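Local coordinates for mitotic checkpoint control protein kinase BUB1 (Drosophila melanogaster, PDB 6JKK) that is a mitotic checkpoint protein of the kinetochore whose kinase domain, the part in this chain, probably binds ATP and phosphorylates proteins, at residues L49-E54 / V128-F133; L259-Y264 / N293-L298. All coordinates share one frame; numbering follows the deposited sequence.

Contact 1: residues L49-E54 / V128-F133; sequences LEVHNE and VYISEF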
loop_
_atom_site.group_PDB
_atom_site.type_symbol
_atom_site.label_atom_id
_atom_site.label_comp_id
_atom_site.label_asym_id
_atom_site.label_seq_id
_atom_site.Cartn_x
_atom_site.Cartn_y
_atom_site.Cartn_z
ATOM N N LEU A 49 8.074 23.608 10.795
ATOM C CA LEU A 49 7.418 22.782 11.789
ATOM C C LEU A 49 8.505 22.126 12.609
ATOM O O LEU A 49 9.521 21.687 12.064
ATOM C CB LEU A 49 6.572 21.708 11.097
ATOM C CG LEU A 49 5.829 20.716 11.993
ATOM C CD1 LEU A 49 4.866 21.462 12.880
ATOM C CD2 LEU A 49 5.088 19.688 11.175
ATOM N N GLU A 50 8.296 22.056 13.916
ATOM C CA GLU A 50 9.260 21.394 14.780
ATOM C C GLU A 50 8.660 20.185 15.489
ATOM O O GLU A 50 7.525 20.226 15.965
ATOM C CB GLU A 50 9.823 22.375 15.811
ATOM C CG GLU A 50 10.673 23.483 15.219
ATOM C CD GLU A 50 11.454 24.244 16.277
ATOM O OE1 GLU A 50 12.635 23.907 16.498
ATOM O OE2 GLU A 50 10.884 25.174 16.887
ATOM N N VAL A 51 9.429 19.103 15.545
ATOM C CA VAL A 51 9.114 17.997 16.435
ATOM C C VAL A 51 10.324 17.850 17.341
ATOM O O VAL A 51 11.378 17.370 16.905
ATOM C CB VAL A 51 8.857 16.683 15.683
ATOM C CG1 VAL A 51 8.470 15.588 16.663
ATOM C CG2 VAL A 51 7.752 16.868 14.644
ATOM N N HIS A 52 10.175 18.286 18.590
ATOM C CA HIS A 52 11.289 18.311 19.538
ATOM C C HIS A 52 12.436 19.188 19.025
ATOM O O HIS A 52 12.267 20.389 18.846
ATOM C CB HIS A 52 11.775 16.892 19.845
ATOM C CG HIS A 52 10.794 16.076 20.626
ATOM N ND1 HIS A 52 10.194 16.538 21.779
ATOM C CD2 HIS A 52 10.315 14.825 20.427
ATOM C CE1 HIS A 52 9.387 15.607 22.255
ATOM N NE2 HIS A 52 9.444 14.556 21.455
ATOM N N ASN A 53 13.598 18.584 18.787
ATOM C CA ASN A 53 14.760 19.334 18.309
ATOM C C ASN A 53 14.843 19.413 16.783
ATOM O O ASN A 53 15.675 20.138 16.234
ATOM C CB ASN A 53 16.056 18.743 18.873
ATOM C CG ASN A 53 16.304 19.140 20.321
ATOM O OD1 ASN A 53 16.117 20.297 20.701
ATOM N ND2 ASN A 53 16.728 18.181 21.134
ATOM N N GLU A 54 13.974 18.670 16.104
ATOM C CA GLU A 54 14.036 18.560 14.652
ATOM C C GLU A 54 13.157 19.599 13.960
ATOM O O GLU A 54 11.970 19.724 14.271
ATOM C CB GLU A 54 13.638 17.147 14.228
ATOM C CG GLU A 54 14.320 16.063 15.056
ATOM C CD GLU A 54 15.835 16.120 14.970
ATOM O OE1 GLU A 54 16.500 15.907 16.007
ATOM O OE2 GLU A 54 16.365 16.365 13.865
ATOM N N VAL A 128 0.221 14.914 13.098
ATOM C CA VAL A 128 1.018 15.073 11.889
ATOM C C VAL A 128 2.075 13.987 11.917
ATOM O O VAL A 128 2.867 13.918 12.856
ATOM C CB VAL A 128 1.703 16.453 11.798
ATOM C CG1 VAL A 128 2.696 16.464 10.648
ATOM C CG2 VAL A 128 0.667 17.569 11.603
ATOM N N TYR A 129 2.059 13.121 10.905
ATOM C CA TYR A 129 3.052 12.060 10.774
ATOM C C TYR A 129 4.009 12.374 9.626
ATOM O O TYR A 129 3.590 12.702 8.510
ATOM C CB TYR A 129 2.364 10.703 10.560
ATOM C CG TYR A 129 1.521 10.281 11.747
ATOM C CD1 TYR A 129 2.036 10.335 13.039
ATOM C CD2 TYR A 129 0.209 9.855 11.579
ATOM C CE1 TYR A 129 1.269 9.962 14.126
ATOM C CE2 TYR A 129 -0.565 9.486 12.659
ATOM C CZ TYR A 129 -0.031 9.544 13.929
ATOM O OH TYR A 129 -0.805 9.172 15.005
ATOM N N ILE A 130 5.301 12.270 9.912
ATOM C CA ILE A 130 6.341 12.589 8.947
ATOM C C ILE A 130 7.022 11.307 8.464
ATOM O O ILE A 130 7.572 10.546 9.270
ATOM C CB ILE A 130 7.380 13.527 9.580
ATOM C CG1 ILE A 130 6.695 14.833 10.002
ATOM C CG2 ILE A 130 8.512 13.802 8.604
ATOM C CD1 ILE A 130 7.582 15.824 10.759
ATOM N N SER A 131 6.977 11.069 7.154
ATOM C CA SER A 131 7.592 9.877 6.553
ATOM C C SER A 131 8.385 10.257 5.297
ATOM O O SER A 131 8.364 11.406 4.881
ATOM C CB SER A 131 6.526 8.831 6.213
ATOM O OG SER A 131 5.539 9.373 5.347
ATOM N N GLU A 132 9.074 9.299 4.684
ATOM C CA GLU A 132 9.924 9.621 3.530
ATOM C C GLU A 132 9.125 10.001 2.283
ATOM O O GLU A 132 8.123 9.358 1.961
ATOM C CB GLU A 132 10.869 8.453 3.206
ATOM C CG GLU A 132 11.871 8.773 2.098
ATOM C CD GLU A 132 12.817 7.626 1.792
ATOM O OE1 GLU A 132 12.699 6.566 2.440
ATOM O OE2 GLU A 132 13.671 7.791 0.897
ATOM N N PHE A 133 9.585 11.039 1.584
ATOM C CA PHE A 133 8.986 11.471 0.325
ATOM C C PHE A 133 9.703 10.806 -0.843
ATOM O O PHE A 133 10.926 10.655 -0.821
ATOM C CB PHE A 133 9.107 12.988 0.200
ATOM C CG PHE A 133 8.416 13.563 -1.009
ATOM C CD1 PHE A 133 9.144 13.917 -2.137
ATOM C CD2 PHE A 133 7.041 13.763 -1.009
ATOM C CE1 PHE A 133 8.514 14.456 -3.247
ATOM C CE2 PHE A 133 6.402 14.302 -2.114
ATOM C CZ PHE A 133 7.139 14.650 -3.235
#

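Contact 2: residues L259-Y264 / N293-L298; sequences LLFGRY and NIFRTL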
loop_
_atom_site.group_PDB
_atom_site.type_symbol
_atom_site.label_atom_id
_atom_site.label_comp_id
_atom_site.label_asym_id
_atom_site.label_seq_id
_atom_site.Cartn_x
_atom_site.Cartn_y
_atom_site.Cartn_z
ATOM N N LEU A 259 -2.104 -1.079 -13.866
ATOM C CA LEU A 259 -0.791 -1.044 -14.498
ATOM C C LEU A 259 -0.852 -1.641 -15.900
ATOM O O LEU A 259 -0.326 -1.066 -16.855
ATOM C CB LEU A 259 0.231 -1.808 -13.645
ATOM C CG LEU A 259 0.482 -1.287 -12.227
ATOM C CD1 LEU A 259 1.540 -2.121 -11.519
ATOM C CD2 LEU A 259 0.906 0.158 -12.274
ATOM N N LEU A 260 -1.494 -2.800 -16.015
ATOM C CA LEU A 260 -1.593 -3.512 -17.292
ATOM C C LEU A 260 -2.440 -2.781 -18.335
ATOM O O LEU A 260 -2.092 -2.747 -19.524
ATOM C CB LEU A 260 -2.183 -4.909 -17.072
ATOM C CG LEU A 260 -1.282 -6.086 -16.705
ATOM C CD1 LEU A 260 -2.102 -7.346 -16.499
ATOM C CD2 LEU A 260 -0.234 -6.312 -17.785
ATOM N N PHE A 261 -3.556 -2.209 -17.892
ATOM C CA PHE A 261 -4.587 -1.765 -18.819
ATOM C C PHE A 261 -4.825 -0.255 -18.837
ATOM O O PHE A 261 -5.488 0.261 -19.738
ATOM C CB PHE A 261 -5.899 -2.526 -18.553
ATOM C CG PHE A 261 -5.771 -4.023 -18.693
ATOM C CD1 PHE A 261 -5.337 -4.587 -19.891
ATOM C CD2 PHE A 261 -6.093 -4.862 -17.635
ATOM C CE1 PHE A 261 -5.216 -5.964 -20.026
ATOM C CE2 PHE A 261 -5.978 -6.239 -17.757
ATOM C CZ PHE A 261 -5.536 -6.793 -18.954
ATOM N N GLY A 262 -4.288 0.457 -17.851
ATOM C CA GLY A 262 -4.492 1.896 -17.779
ATOM C C GLY A 262 -5.891 2.265 -17.320
ATOM O O GLY A 262 -6.273 3.440 -17.327
ATOM N N ARG A 263 -6.659 1.257 -16.918
ATOM C CA ARG A 263 -8.035 1.467 -16.489
ATOM C C ARG A 263 -8.281 0.789 -15.155
ATOM O O ARG A 263 -7.595 -0.170 -14.809
ATOM C CB ARG A 263 -9.014 0.905 -17.519
ATOM C CG ARG A 263 -9.101 1.678 -18.819
ATOM C CD ARG A 263 -10.146 1.049 -19.724
ATOM N NE ARG A 263 -9.754 -0.299 -20.123
ATOM C CZ ARG A 263 -9.252 -0.611 -21.314
ATOM N NH1 ARG A 263 -9.093 0.328 -22.240
ATOM N NH2 ARG A 263 -8.919 -1.866 -21.586
ATOM N N TYR A 264 -9.267 1.272 -14.408
ATOM C CA TYR A 264 -9.595 0.651 -13.129
ATOM C C TYR A 264 -10.346 -0.665 -13.317
ATOM O O TYR A 264 -11.027 -0.866 -14.322
ATOM C CB TYR A 264 -10.346 1.637 -12.227
ATOM C CG TYR A 264 -9.469 2.811 -11.850
ATOM C CD1 TYR A 264 -8.370 2.634 -11.017
ATOM C CD2 TYR A 264 -9.720 4.088 -12.344
ATOM C CE1 TYR A 264 -7.551 3.687 -10.679
ATOM C CE2 TYR A 264 -8.904 5.152 -12.008
ATOM C CZ TYR A 264 -7.820 4.942 -11.176
ATOM O OH TYR A 264 -6.997 5.992 -10.835
ATOM N N ASN A 293 -4.230 -16.959 -14.509
ATOM C CA ASN A 293 -3.906 -17.697 -13.286
ATOM C C ASN A 293 -3.817 -16.768 -12.080
ATOM O O ASN A 293 -4.443 -17.004 -11.045
ATOM C CB ASN A 293 -2.572 -18.451 -13.427
ATOM C CG ASN A 293 -2.710 -19.792 -14.138
ATOM O OD1 ASN A 293 -3.815 -20.271 -14.399
ATOM N ND2 ASN A 293 -1.571 -20.415 -14.436
ATOM N N ILE A 294 -3.010 -15.719 -12.215
ATOM C CA ILE A 294 -2.791 -14.769 -11.133
ATOM C C ILE A 294 -4.093 -14.105 -10.678
ATOM O O ILE A 294 -4.394 -14.081 -9.484
ATOM C CB ILE A 294 -1.760 -13.691 -11.537
ATOM C CG1 ILE A 294 -0.397 -14.335 -11.809
ATOM C CG2 ILE A 294 -1.638 -12.625 -10.444
ATOM C CD1 ILE A 294 0.583 -13.412 -12.525
ATOM N N PHE A 295 -4.862 -13.584 -11.629
ATOM C CA PHE A 295 -6.115 -12.906 -11.309
ATOM C C PHE A 295 -7.112 -13.872 -10.665
ATOM O O PHE A 295 -7.734 -13.549 -9.650
ATOM C CB PHE A 295 -6.730 -12.274 -12.565
ATOM C CG PHE A 295 -5.899 -11.167 -13.172
ATOM C CD1 PHE A 295 -4.796 -10.646 -12.505
ATOM C CD2 PHE A 295 -6.237 -10.647 -14.420
ATOM C CE1 PHE A 295 -4.038 -9.627 -13.070
ATOM C CE2 PHE A 295 -5.487 -9.632 -14.993
ATOM C CZ PHE A 295 -4.387 -9.121 -14.316
ATOM N N ARG A 296 -7.250 -15.062 -11.246
ATOM C CA ARG A 296 -8.213 -16.041 -10.745
ATOM C C ARG A 296 -7.862 -16.513 -9.337
ATOM O O ARG A 296 -8.738 -16.656 -8.480
ATOM C CB ARG A 296 -8.318 -17.240 -11.689
ATOM C CG ARG A 296 -9.457 -18.190 -11.344
ATOM C CD ARG A 296 -9.533 -19.382 -12.295
ATOM N NE ARG A 296 -8.753 -19.198 -13.516
ATOM C CZ ARG A 296 -7.542 -19.718 -13.714
ATOM N NH1 ARG A 296 -6.966 -20.451 -12.771
ATOM N NH2 ARG A 296 -6.905 -19.501 -14.854
ATOM N N THR A 297 -6.574 -16.742 -9.105
ATOM C CA THR A 297 -6.097 -17.246 -7.822
ATOM C C THR A 297 -6.286 -16.213 -6.716
ATOM O O THR A 297 -6.661 -16.547 -5.586
ATOM C CB THR A 297 -4.617 -17.630 -7.915
ATOM O OG1 THR A 297 -4.460 -18.663 -8.895
ATOM C CG2 THR A 297 -4.098 -18.129 -6.582
ATOM N N LEU A 298 -6.021 -14.953 -7.043
ATOM C CA LEU A 298 -6.092 -13.895 -6.041
ATOM C C LEU A 298 -7.523 -13.421 -5.790
ATOM O O LEU A 298 -7.823 -12.903 -4.714
ATOM C CB LEU A 298 -5.198 -12.718 -6.436
ATOM C CG LEU A 298 -3.680 -12.915 -6.384
ATOM C CD1 LEU A 298 -2.952 -11.758 -7.063
ATOM C CD2 LEU A 298 -3.211 -13.053 -4.950
#

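Contact 1: residues L49-E54 / V128-F133
Val51 and Ile130 meet tip to tip, CG2 of Val51 lying 4.0 Å from CD1 of Ile130. The meeting depends on the reach of the isoleucine: CG1 stands anti to its carbonyl carbon (chi1 -61°) and the chain then runs straight on (chi2 175°), carrying CD1 out towards the valine. Beside this pair, Leu49 and Val128 slide past one another in opposite directions, with CD2 of the leucine 4.0 Å from CG1 of the valine. No hydrogen bond crosses between the segments; at the closest backbone approach the CA atoms of Val51 and Ile130 remain 9.6 Å apart, so side chains span the gap and only methyl groups touch across it. Three of the four touching residues are buried, and neighbouring strands fill in around them: Leu121 and Leu84 against Leu49, Tyr119 against Val51, Val82 and Phe56 against Ile130. The solvent side of 49-54 takes no part in this packing. Glu50 sets off away from 128-133 and is exposed, and the chain reverses through exposed His52 and Asn53 in a type II' turn, closed by Val51 N to Glu54 O at 2.9 Å and Glu54 N to Val51 O at 3.0 Å; Gln35 and Cys34 hold His52. By this two-residue beta hairpin, edge strand 47-51, an extra strand ahead of beta1 (54-64), extends the curled five-stranded N-lobe sheet of the kinase fold and packs against beta5 (127-132).

Contact 2: residues L259-Y264 / N293-L298
In the helical C-lobe of the kinase fold, the C-terminal end of helix 246-261, which corresponds to the central helix F, packs here against helix 288-299 through Leu260, Phe261 and Phe295. The Phe295 ring reaches into the gap between the two backbones, whose nearest CA atoms, those of Leu260 and Phe295, are 12.0 Å apart. With CG anti to the carbonyl carbon (chi1 -65°), the ring leaves its helix towards 259-264 and presents its edge. Leu260 comes from the opposite direction, and its extended side chain (chi2 178°) brings CD1 to 3.6 Å from CZ of Phe295, near the ring plane. Phe261 adds a looser contact, CE2 to CE2 of Phe295 at 4.4 Å. Each of these two atoms lies near the plane of the other ring, so the aromatics meet edge to edge without stacking. Within the segment, Leu260 CB lies over one face of the Phe261 ring, 3.9 Å above its centre. Val253, farther back on helix 246-261, touches Phe295 and Leu298, extending the apolar seam. Gly262, with a positive phi of 74°, takes the chain out of the helix immediately after Phe261. On helix 288-299, Asn293 O is gripped twice by Thr297, whose N at 2.9 Å and OG1 at 2.7 Å reach that oxygen from opposite faces of the carbonyl plane.

In the fold
Both contacts are buried and apolar, and neither has a hydrogen bond between its segments, yet they lie on opposite sides of the chain's centre, their own centres 37 Å apart and nearest atoms about 18 Å apart. They share no helix or strand. Contact 1 joins two non-neighbouring strands of the N-lobe sheet through branched aliphatic chains, the Val128 side chain about 6 Å from that of Lys85, predicted to bind ATP; contact 2 joins two C-lobe helices, through the edge of a phenylalanine ring met by a leucine methyl and a second ring edge, away from that site. The buried area is somewhat larger in contact 1, 114 Å² against 84 Å², although one of its partners is an edge strand ending in an exposed turn.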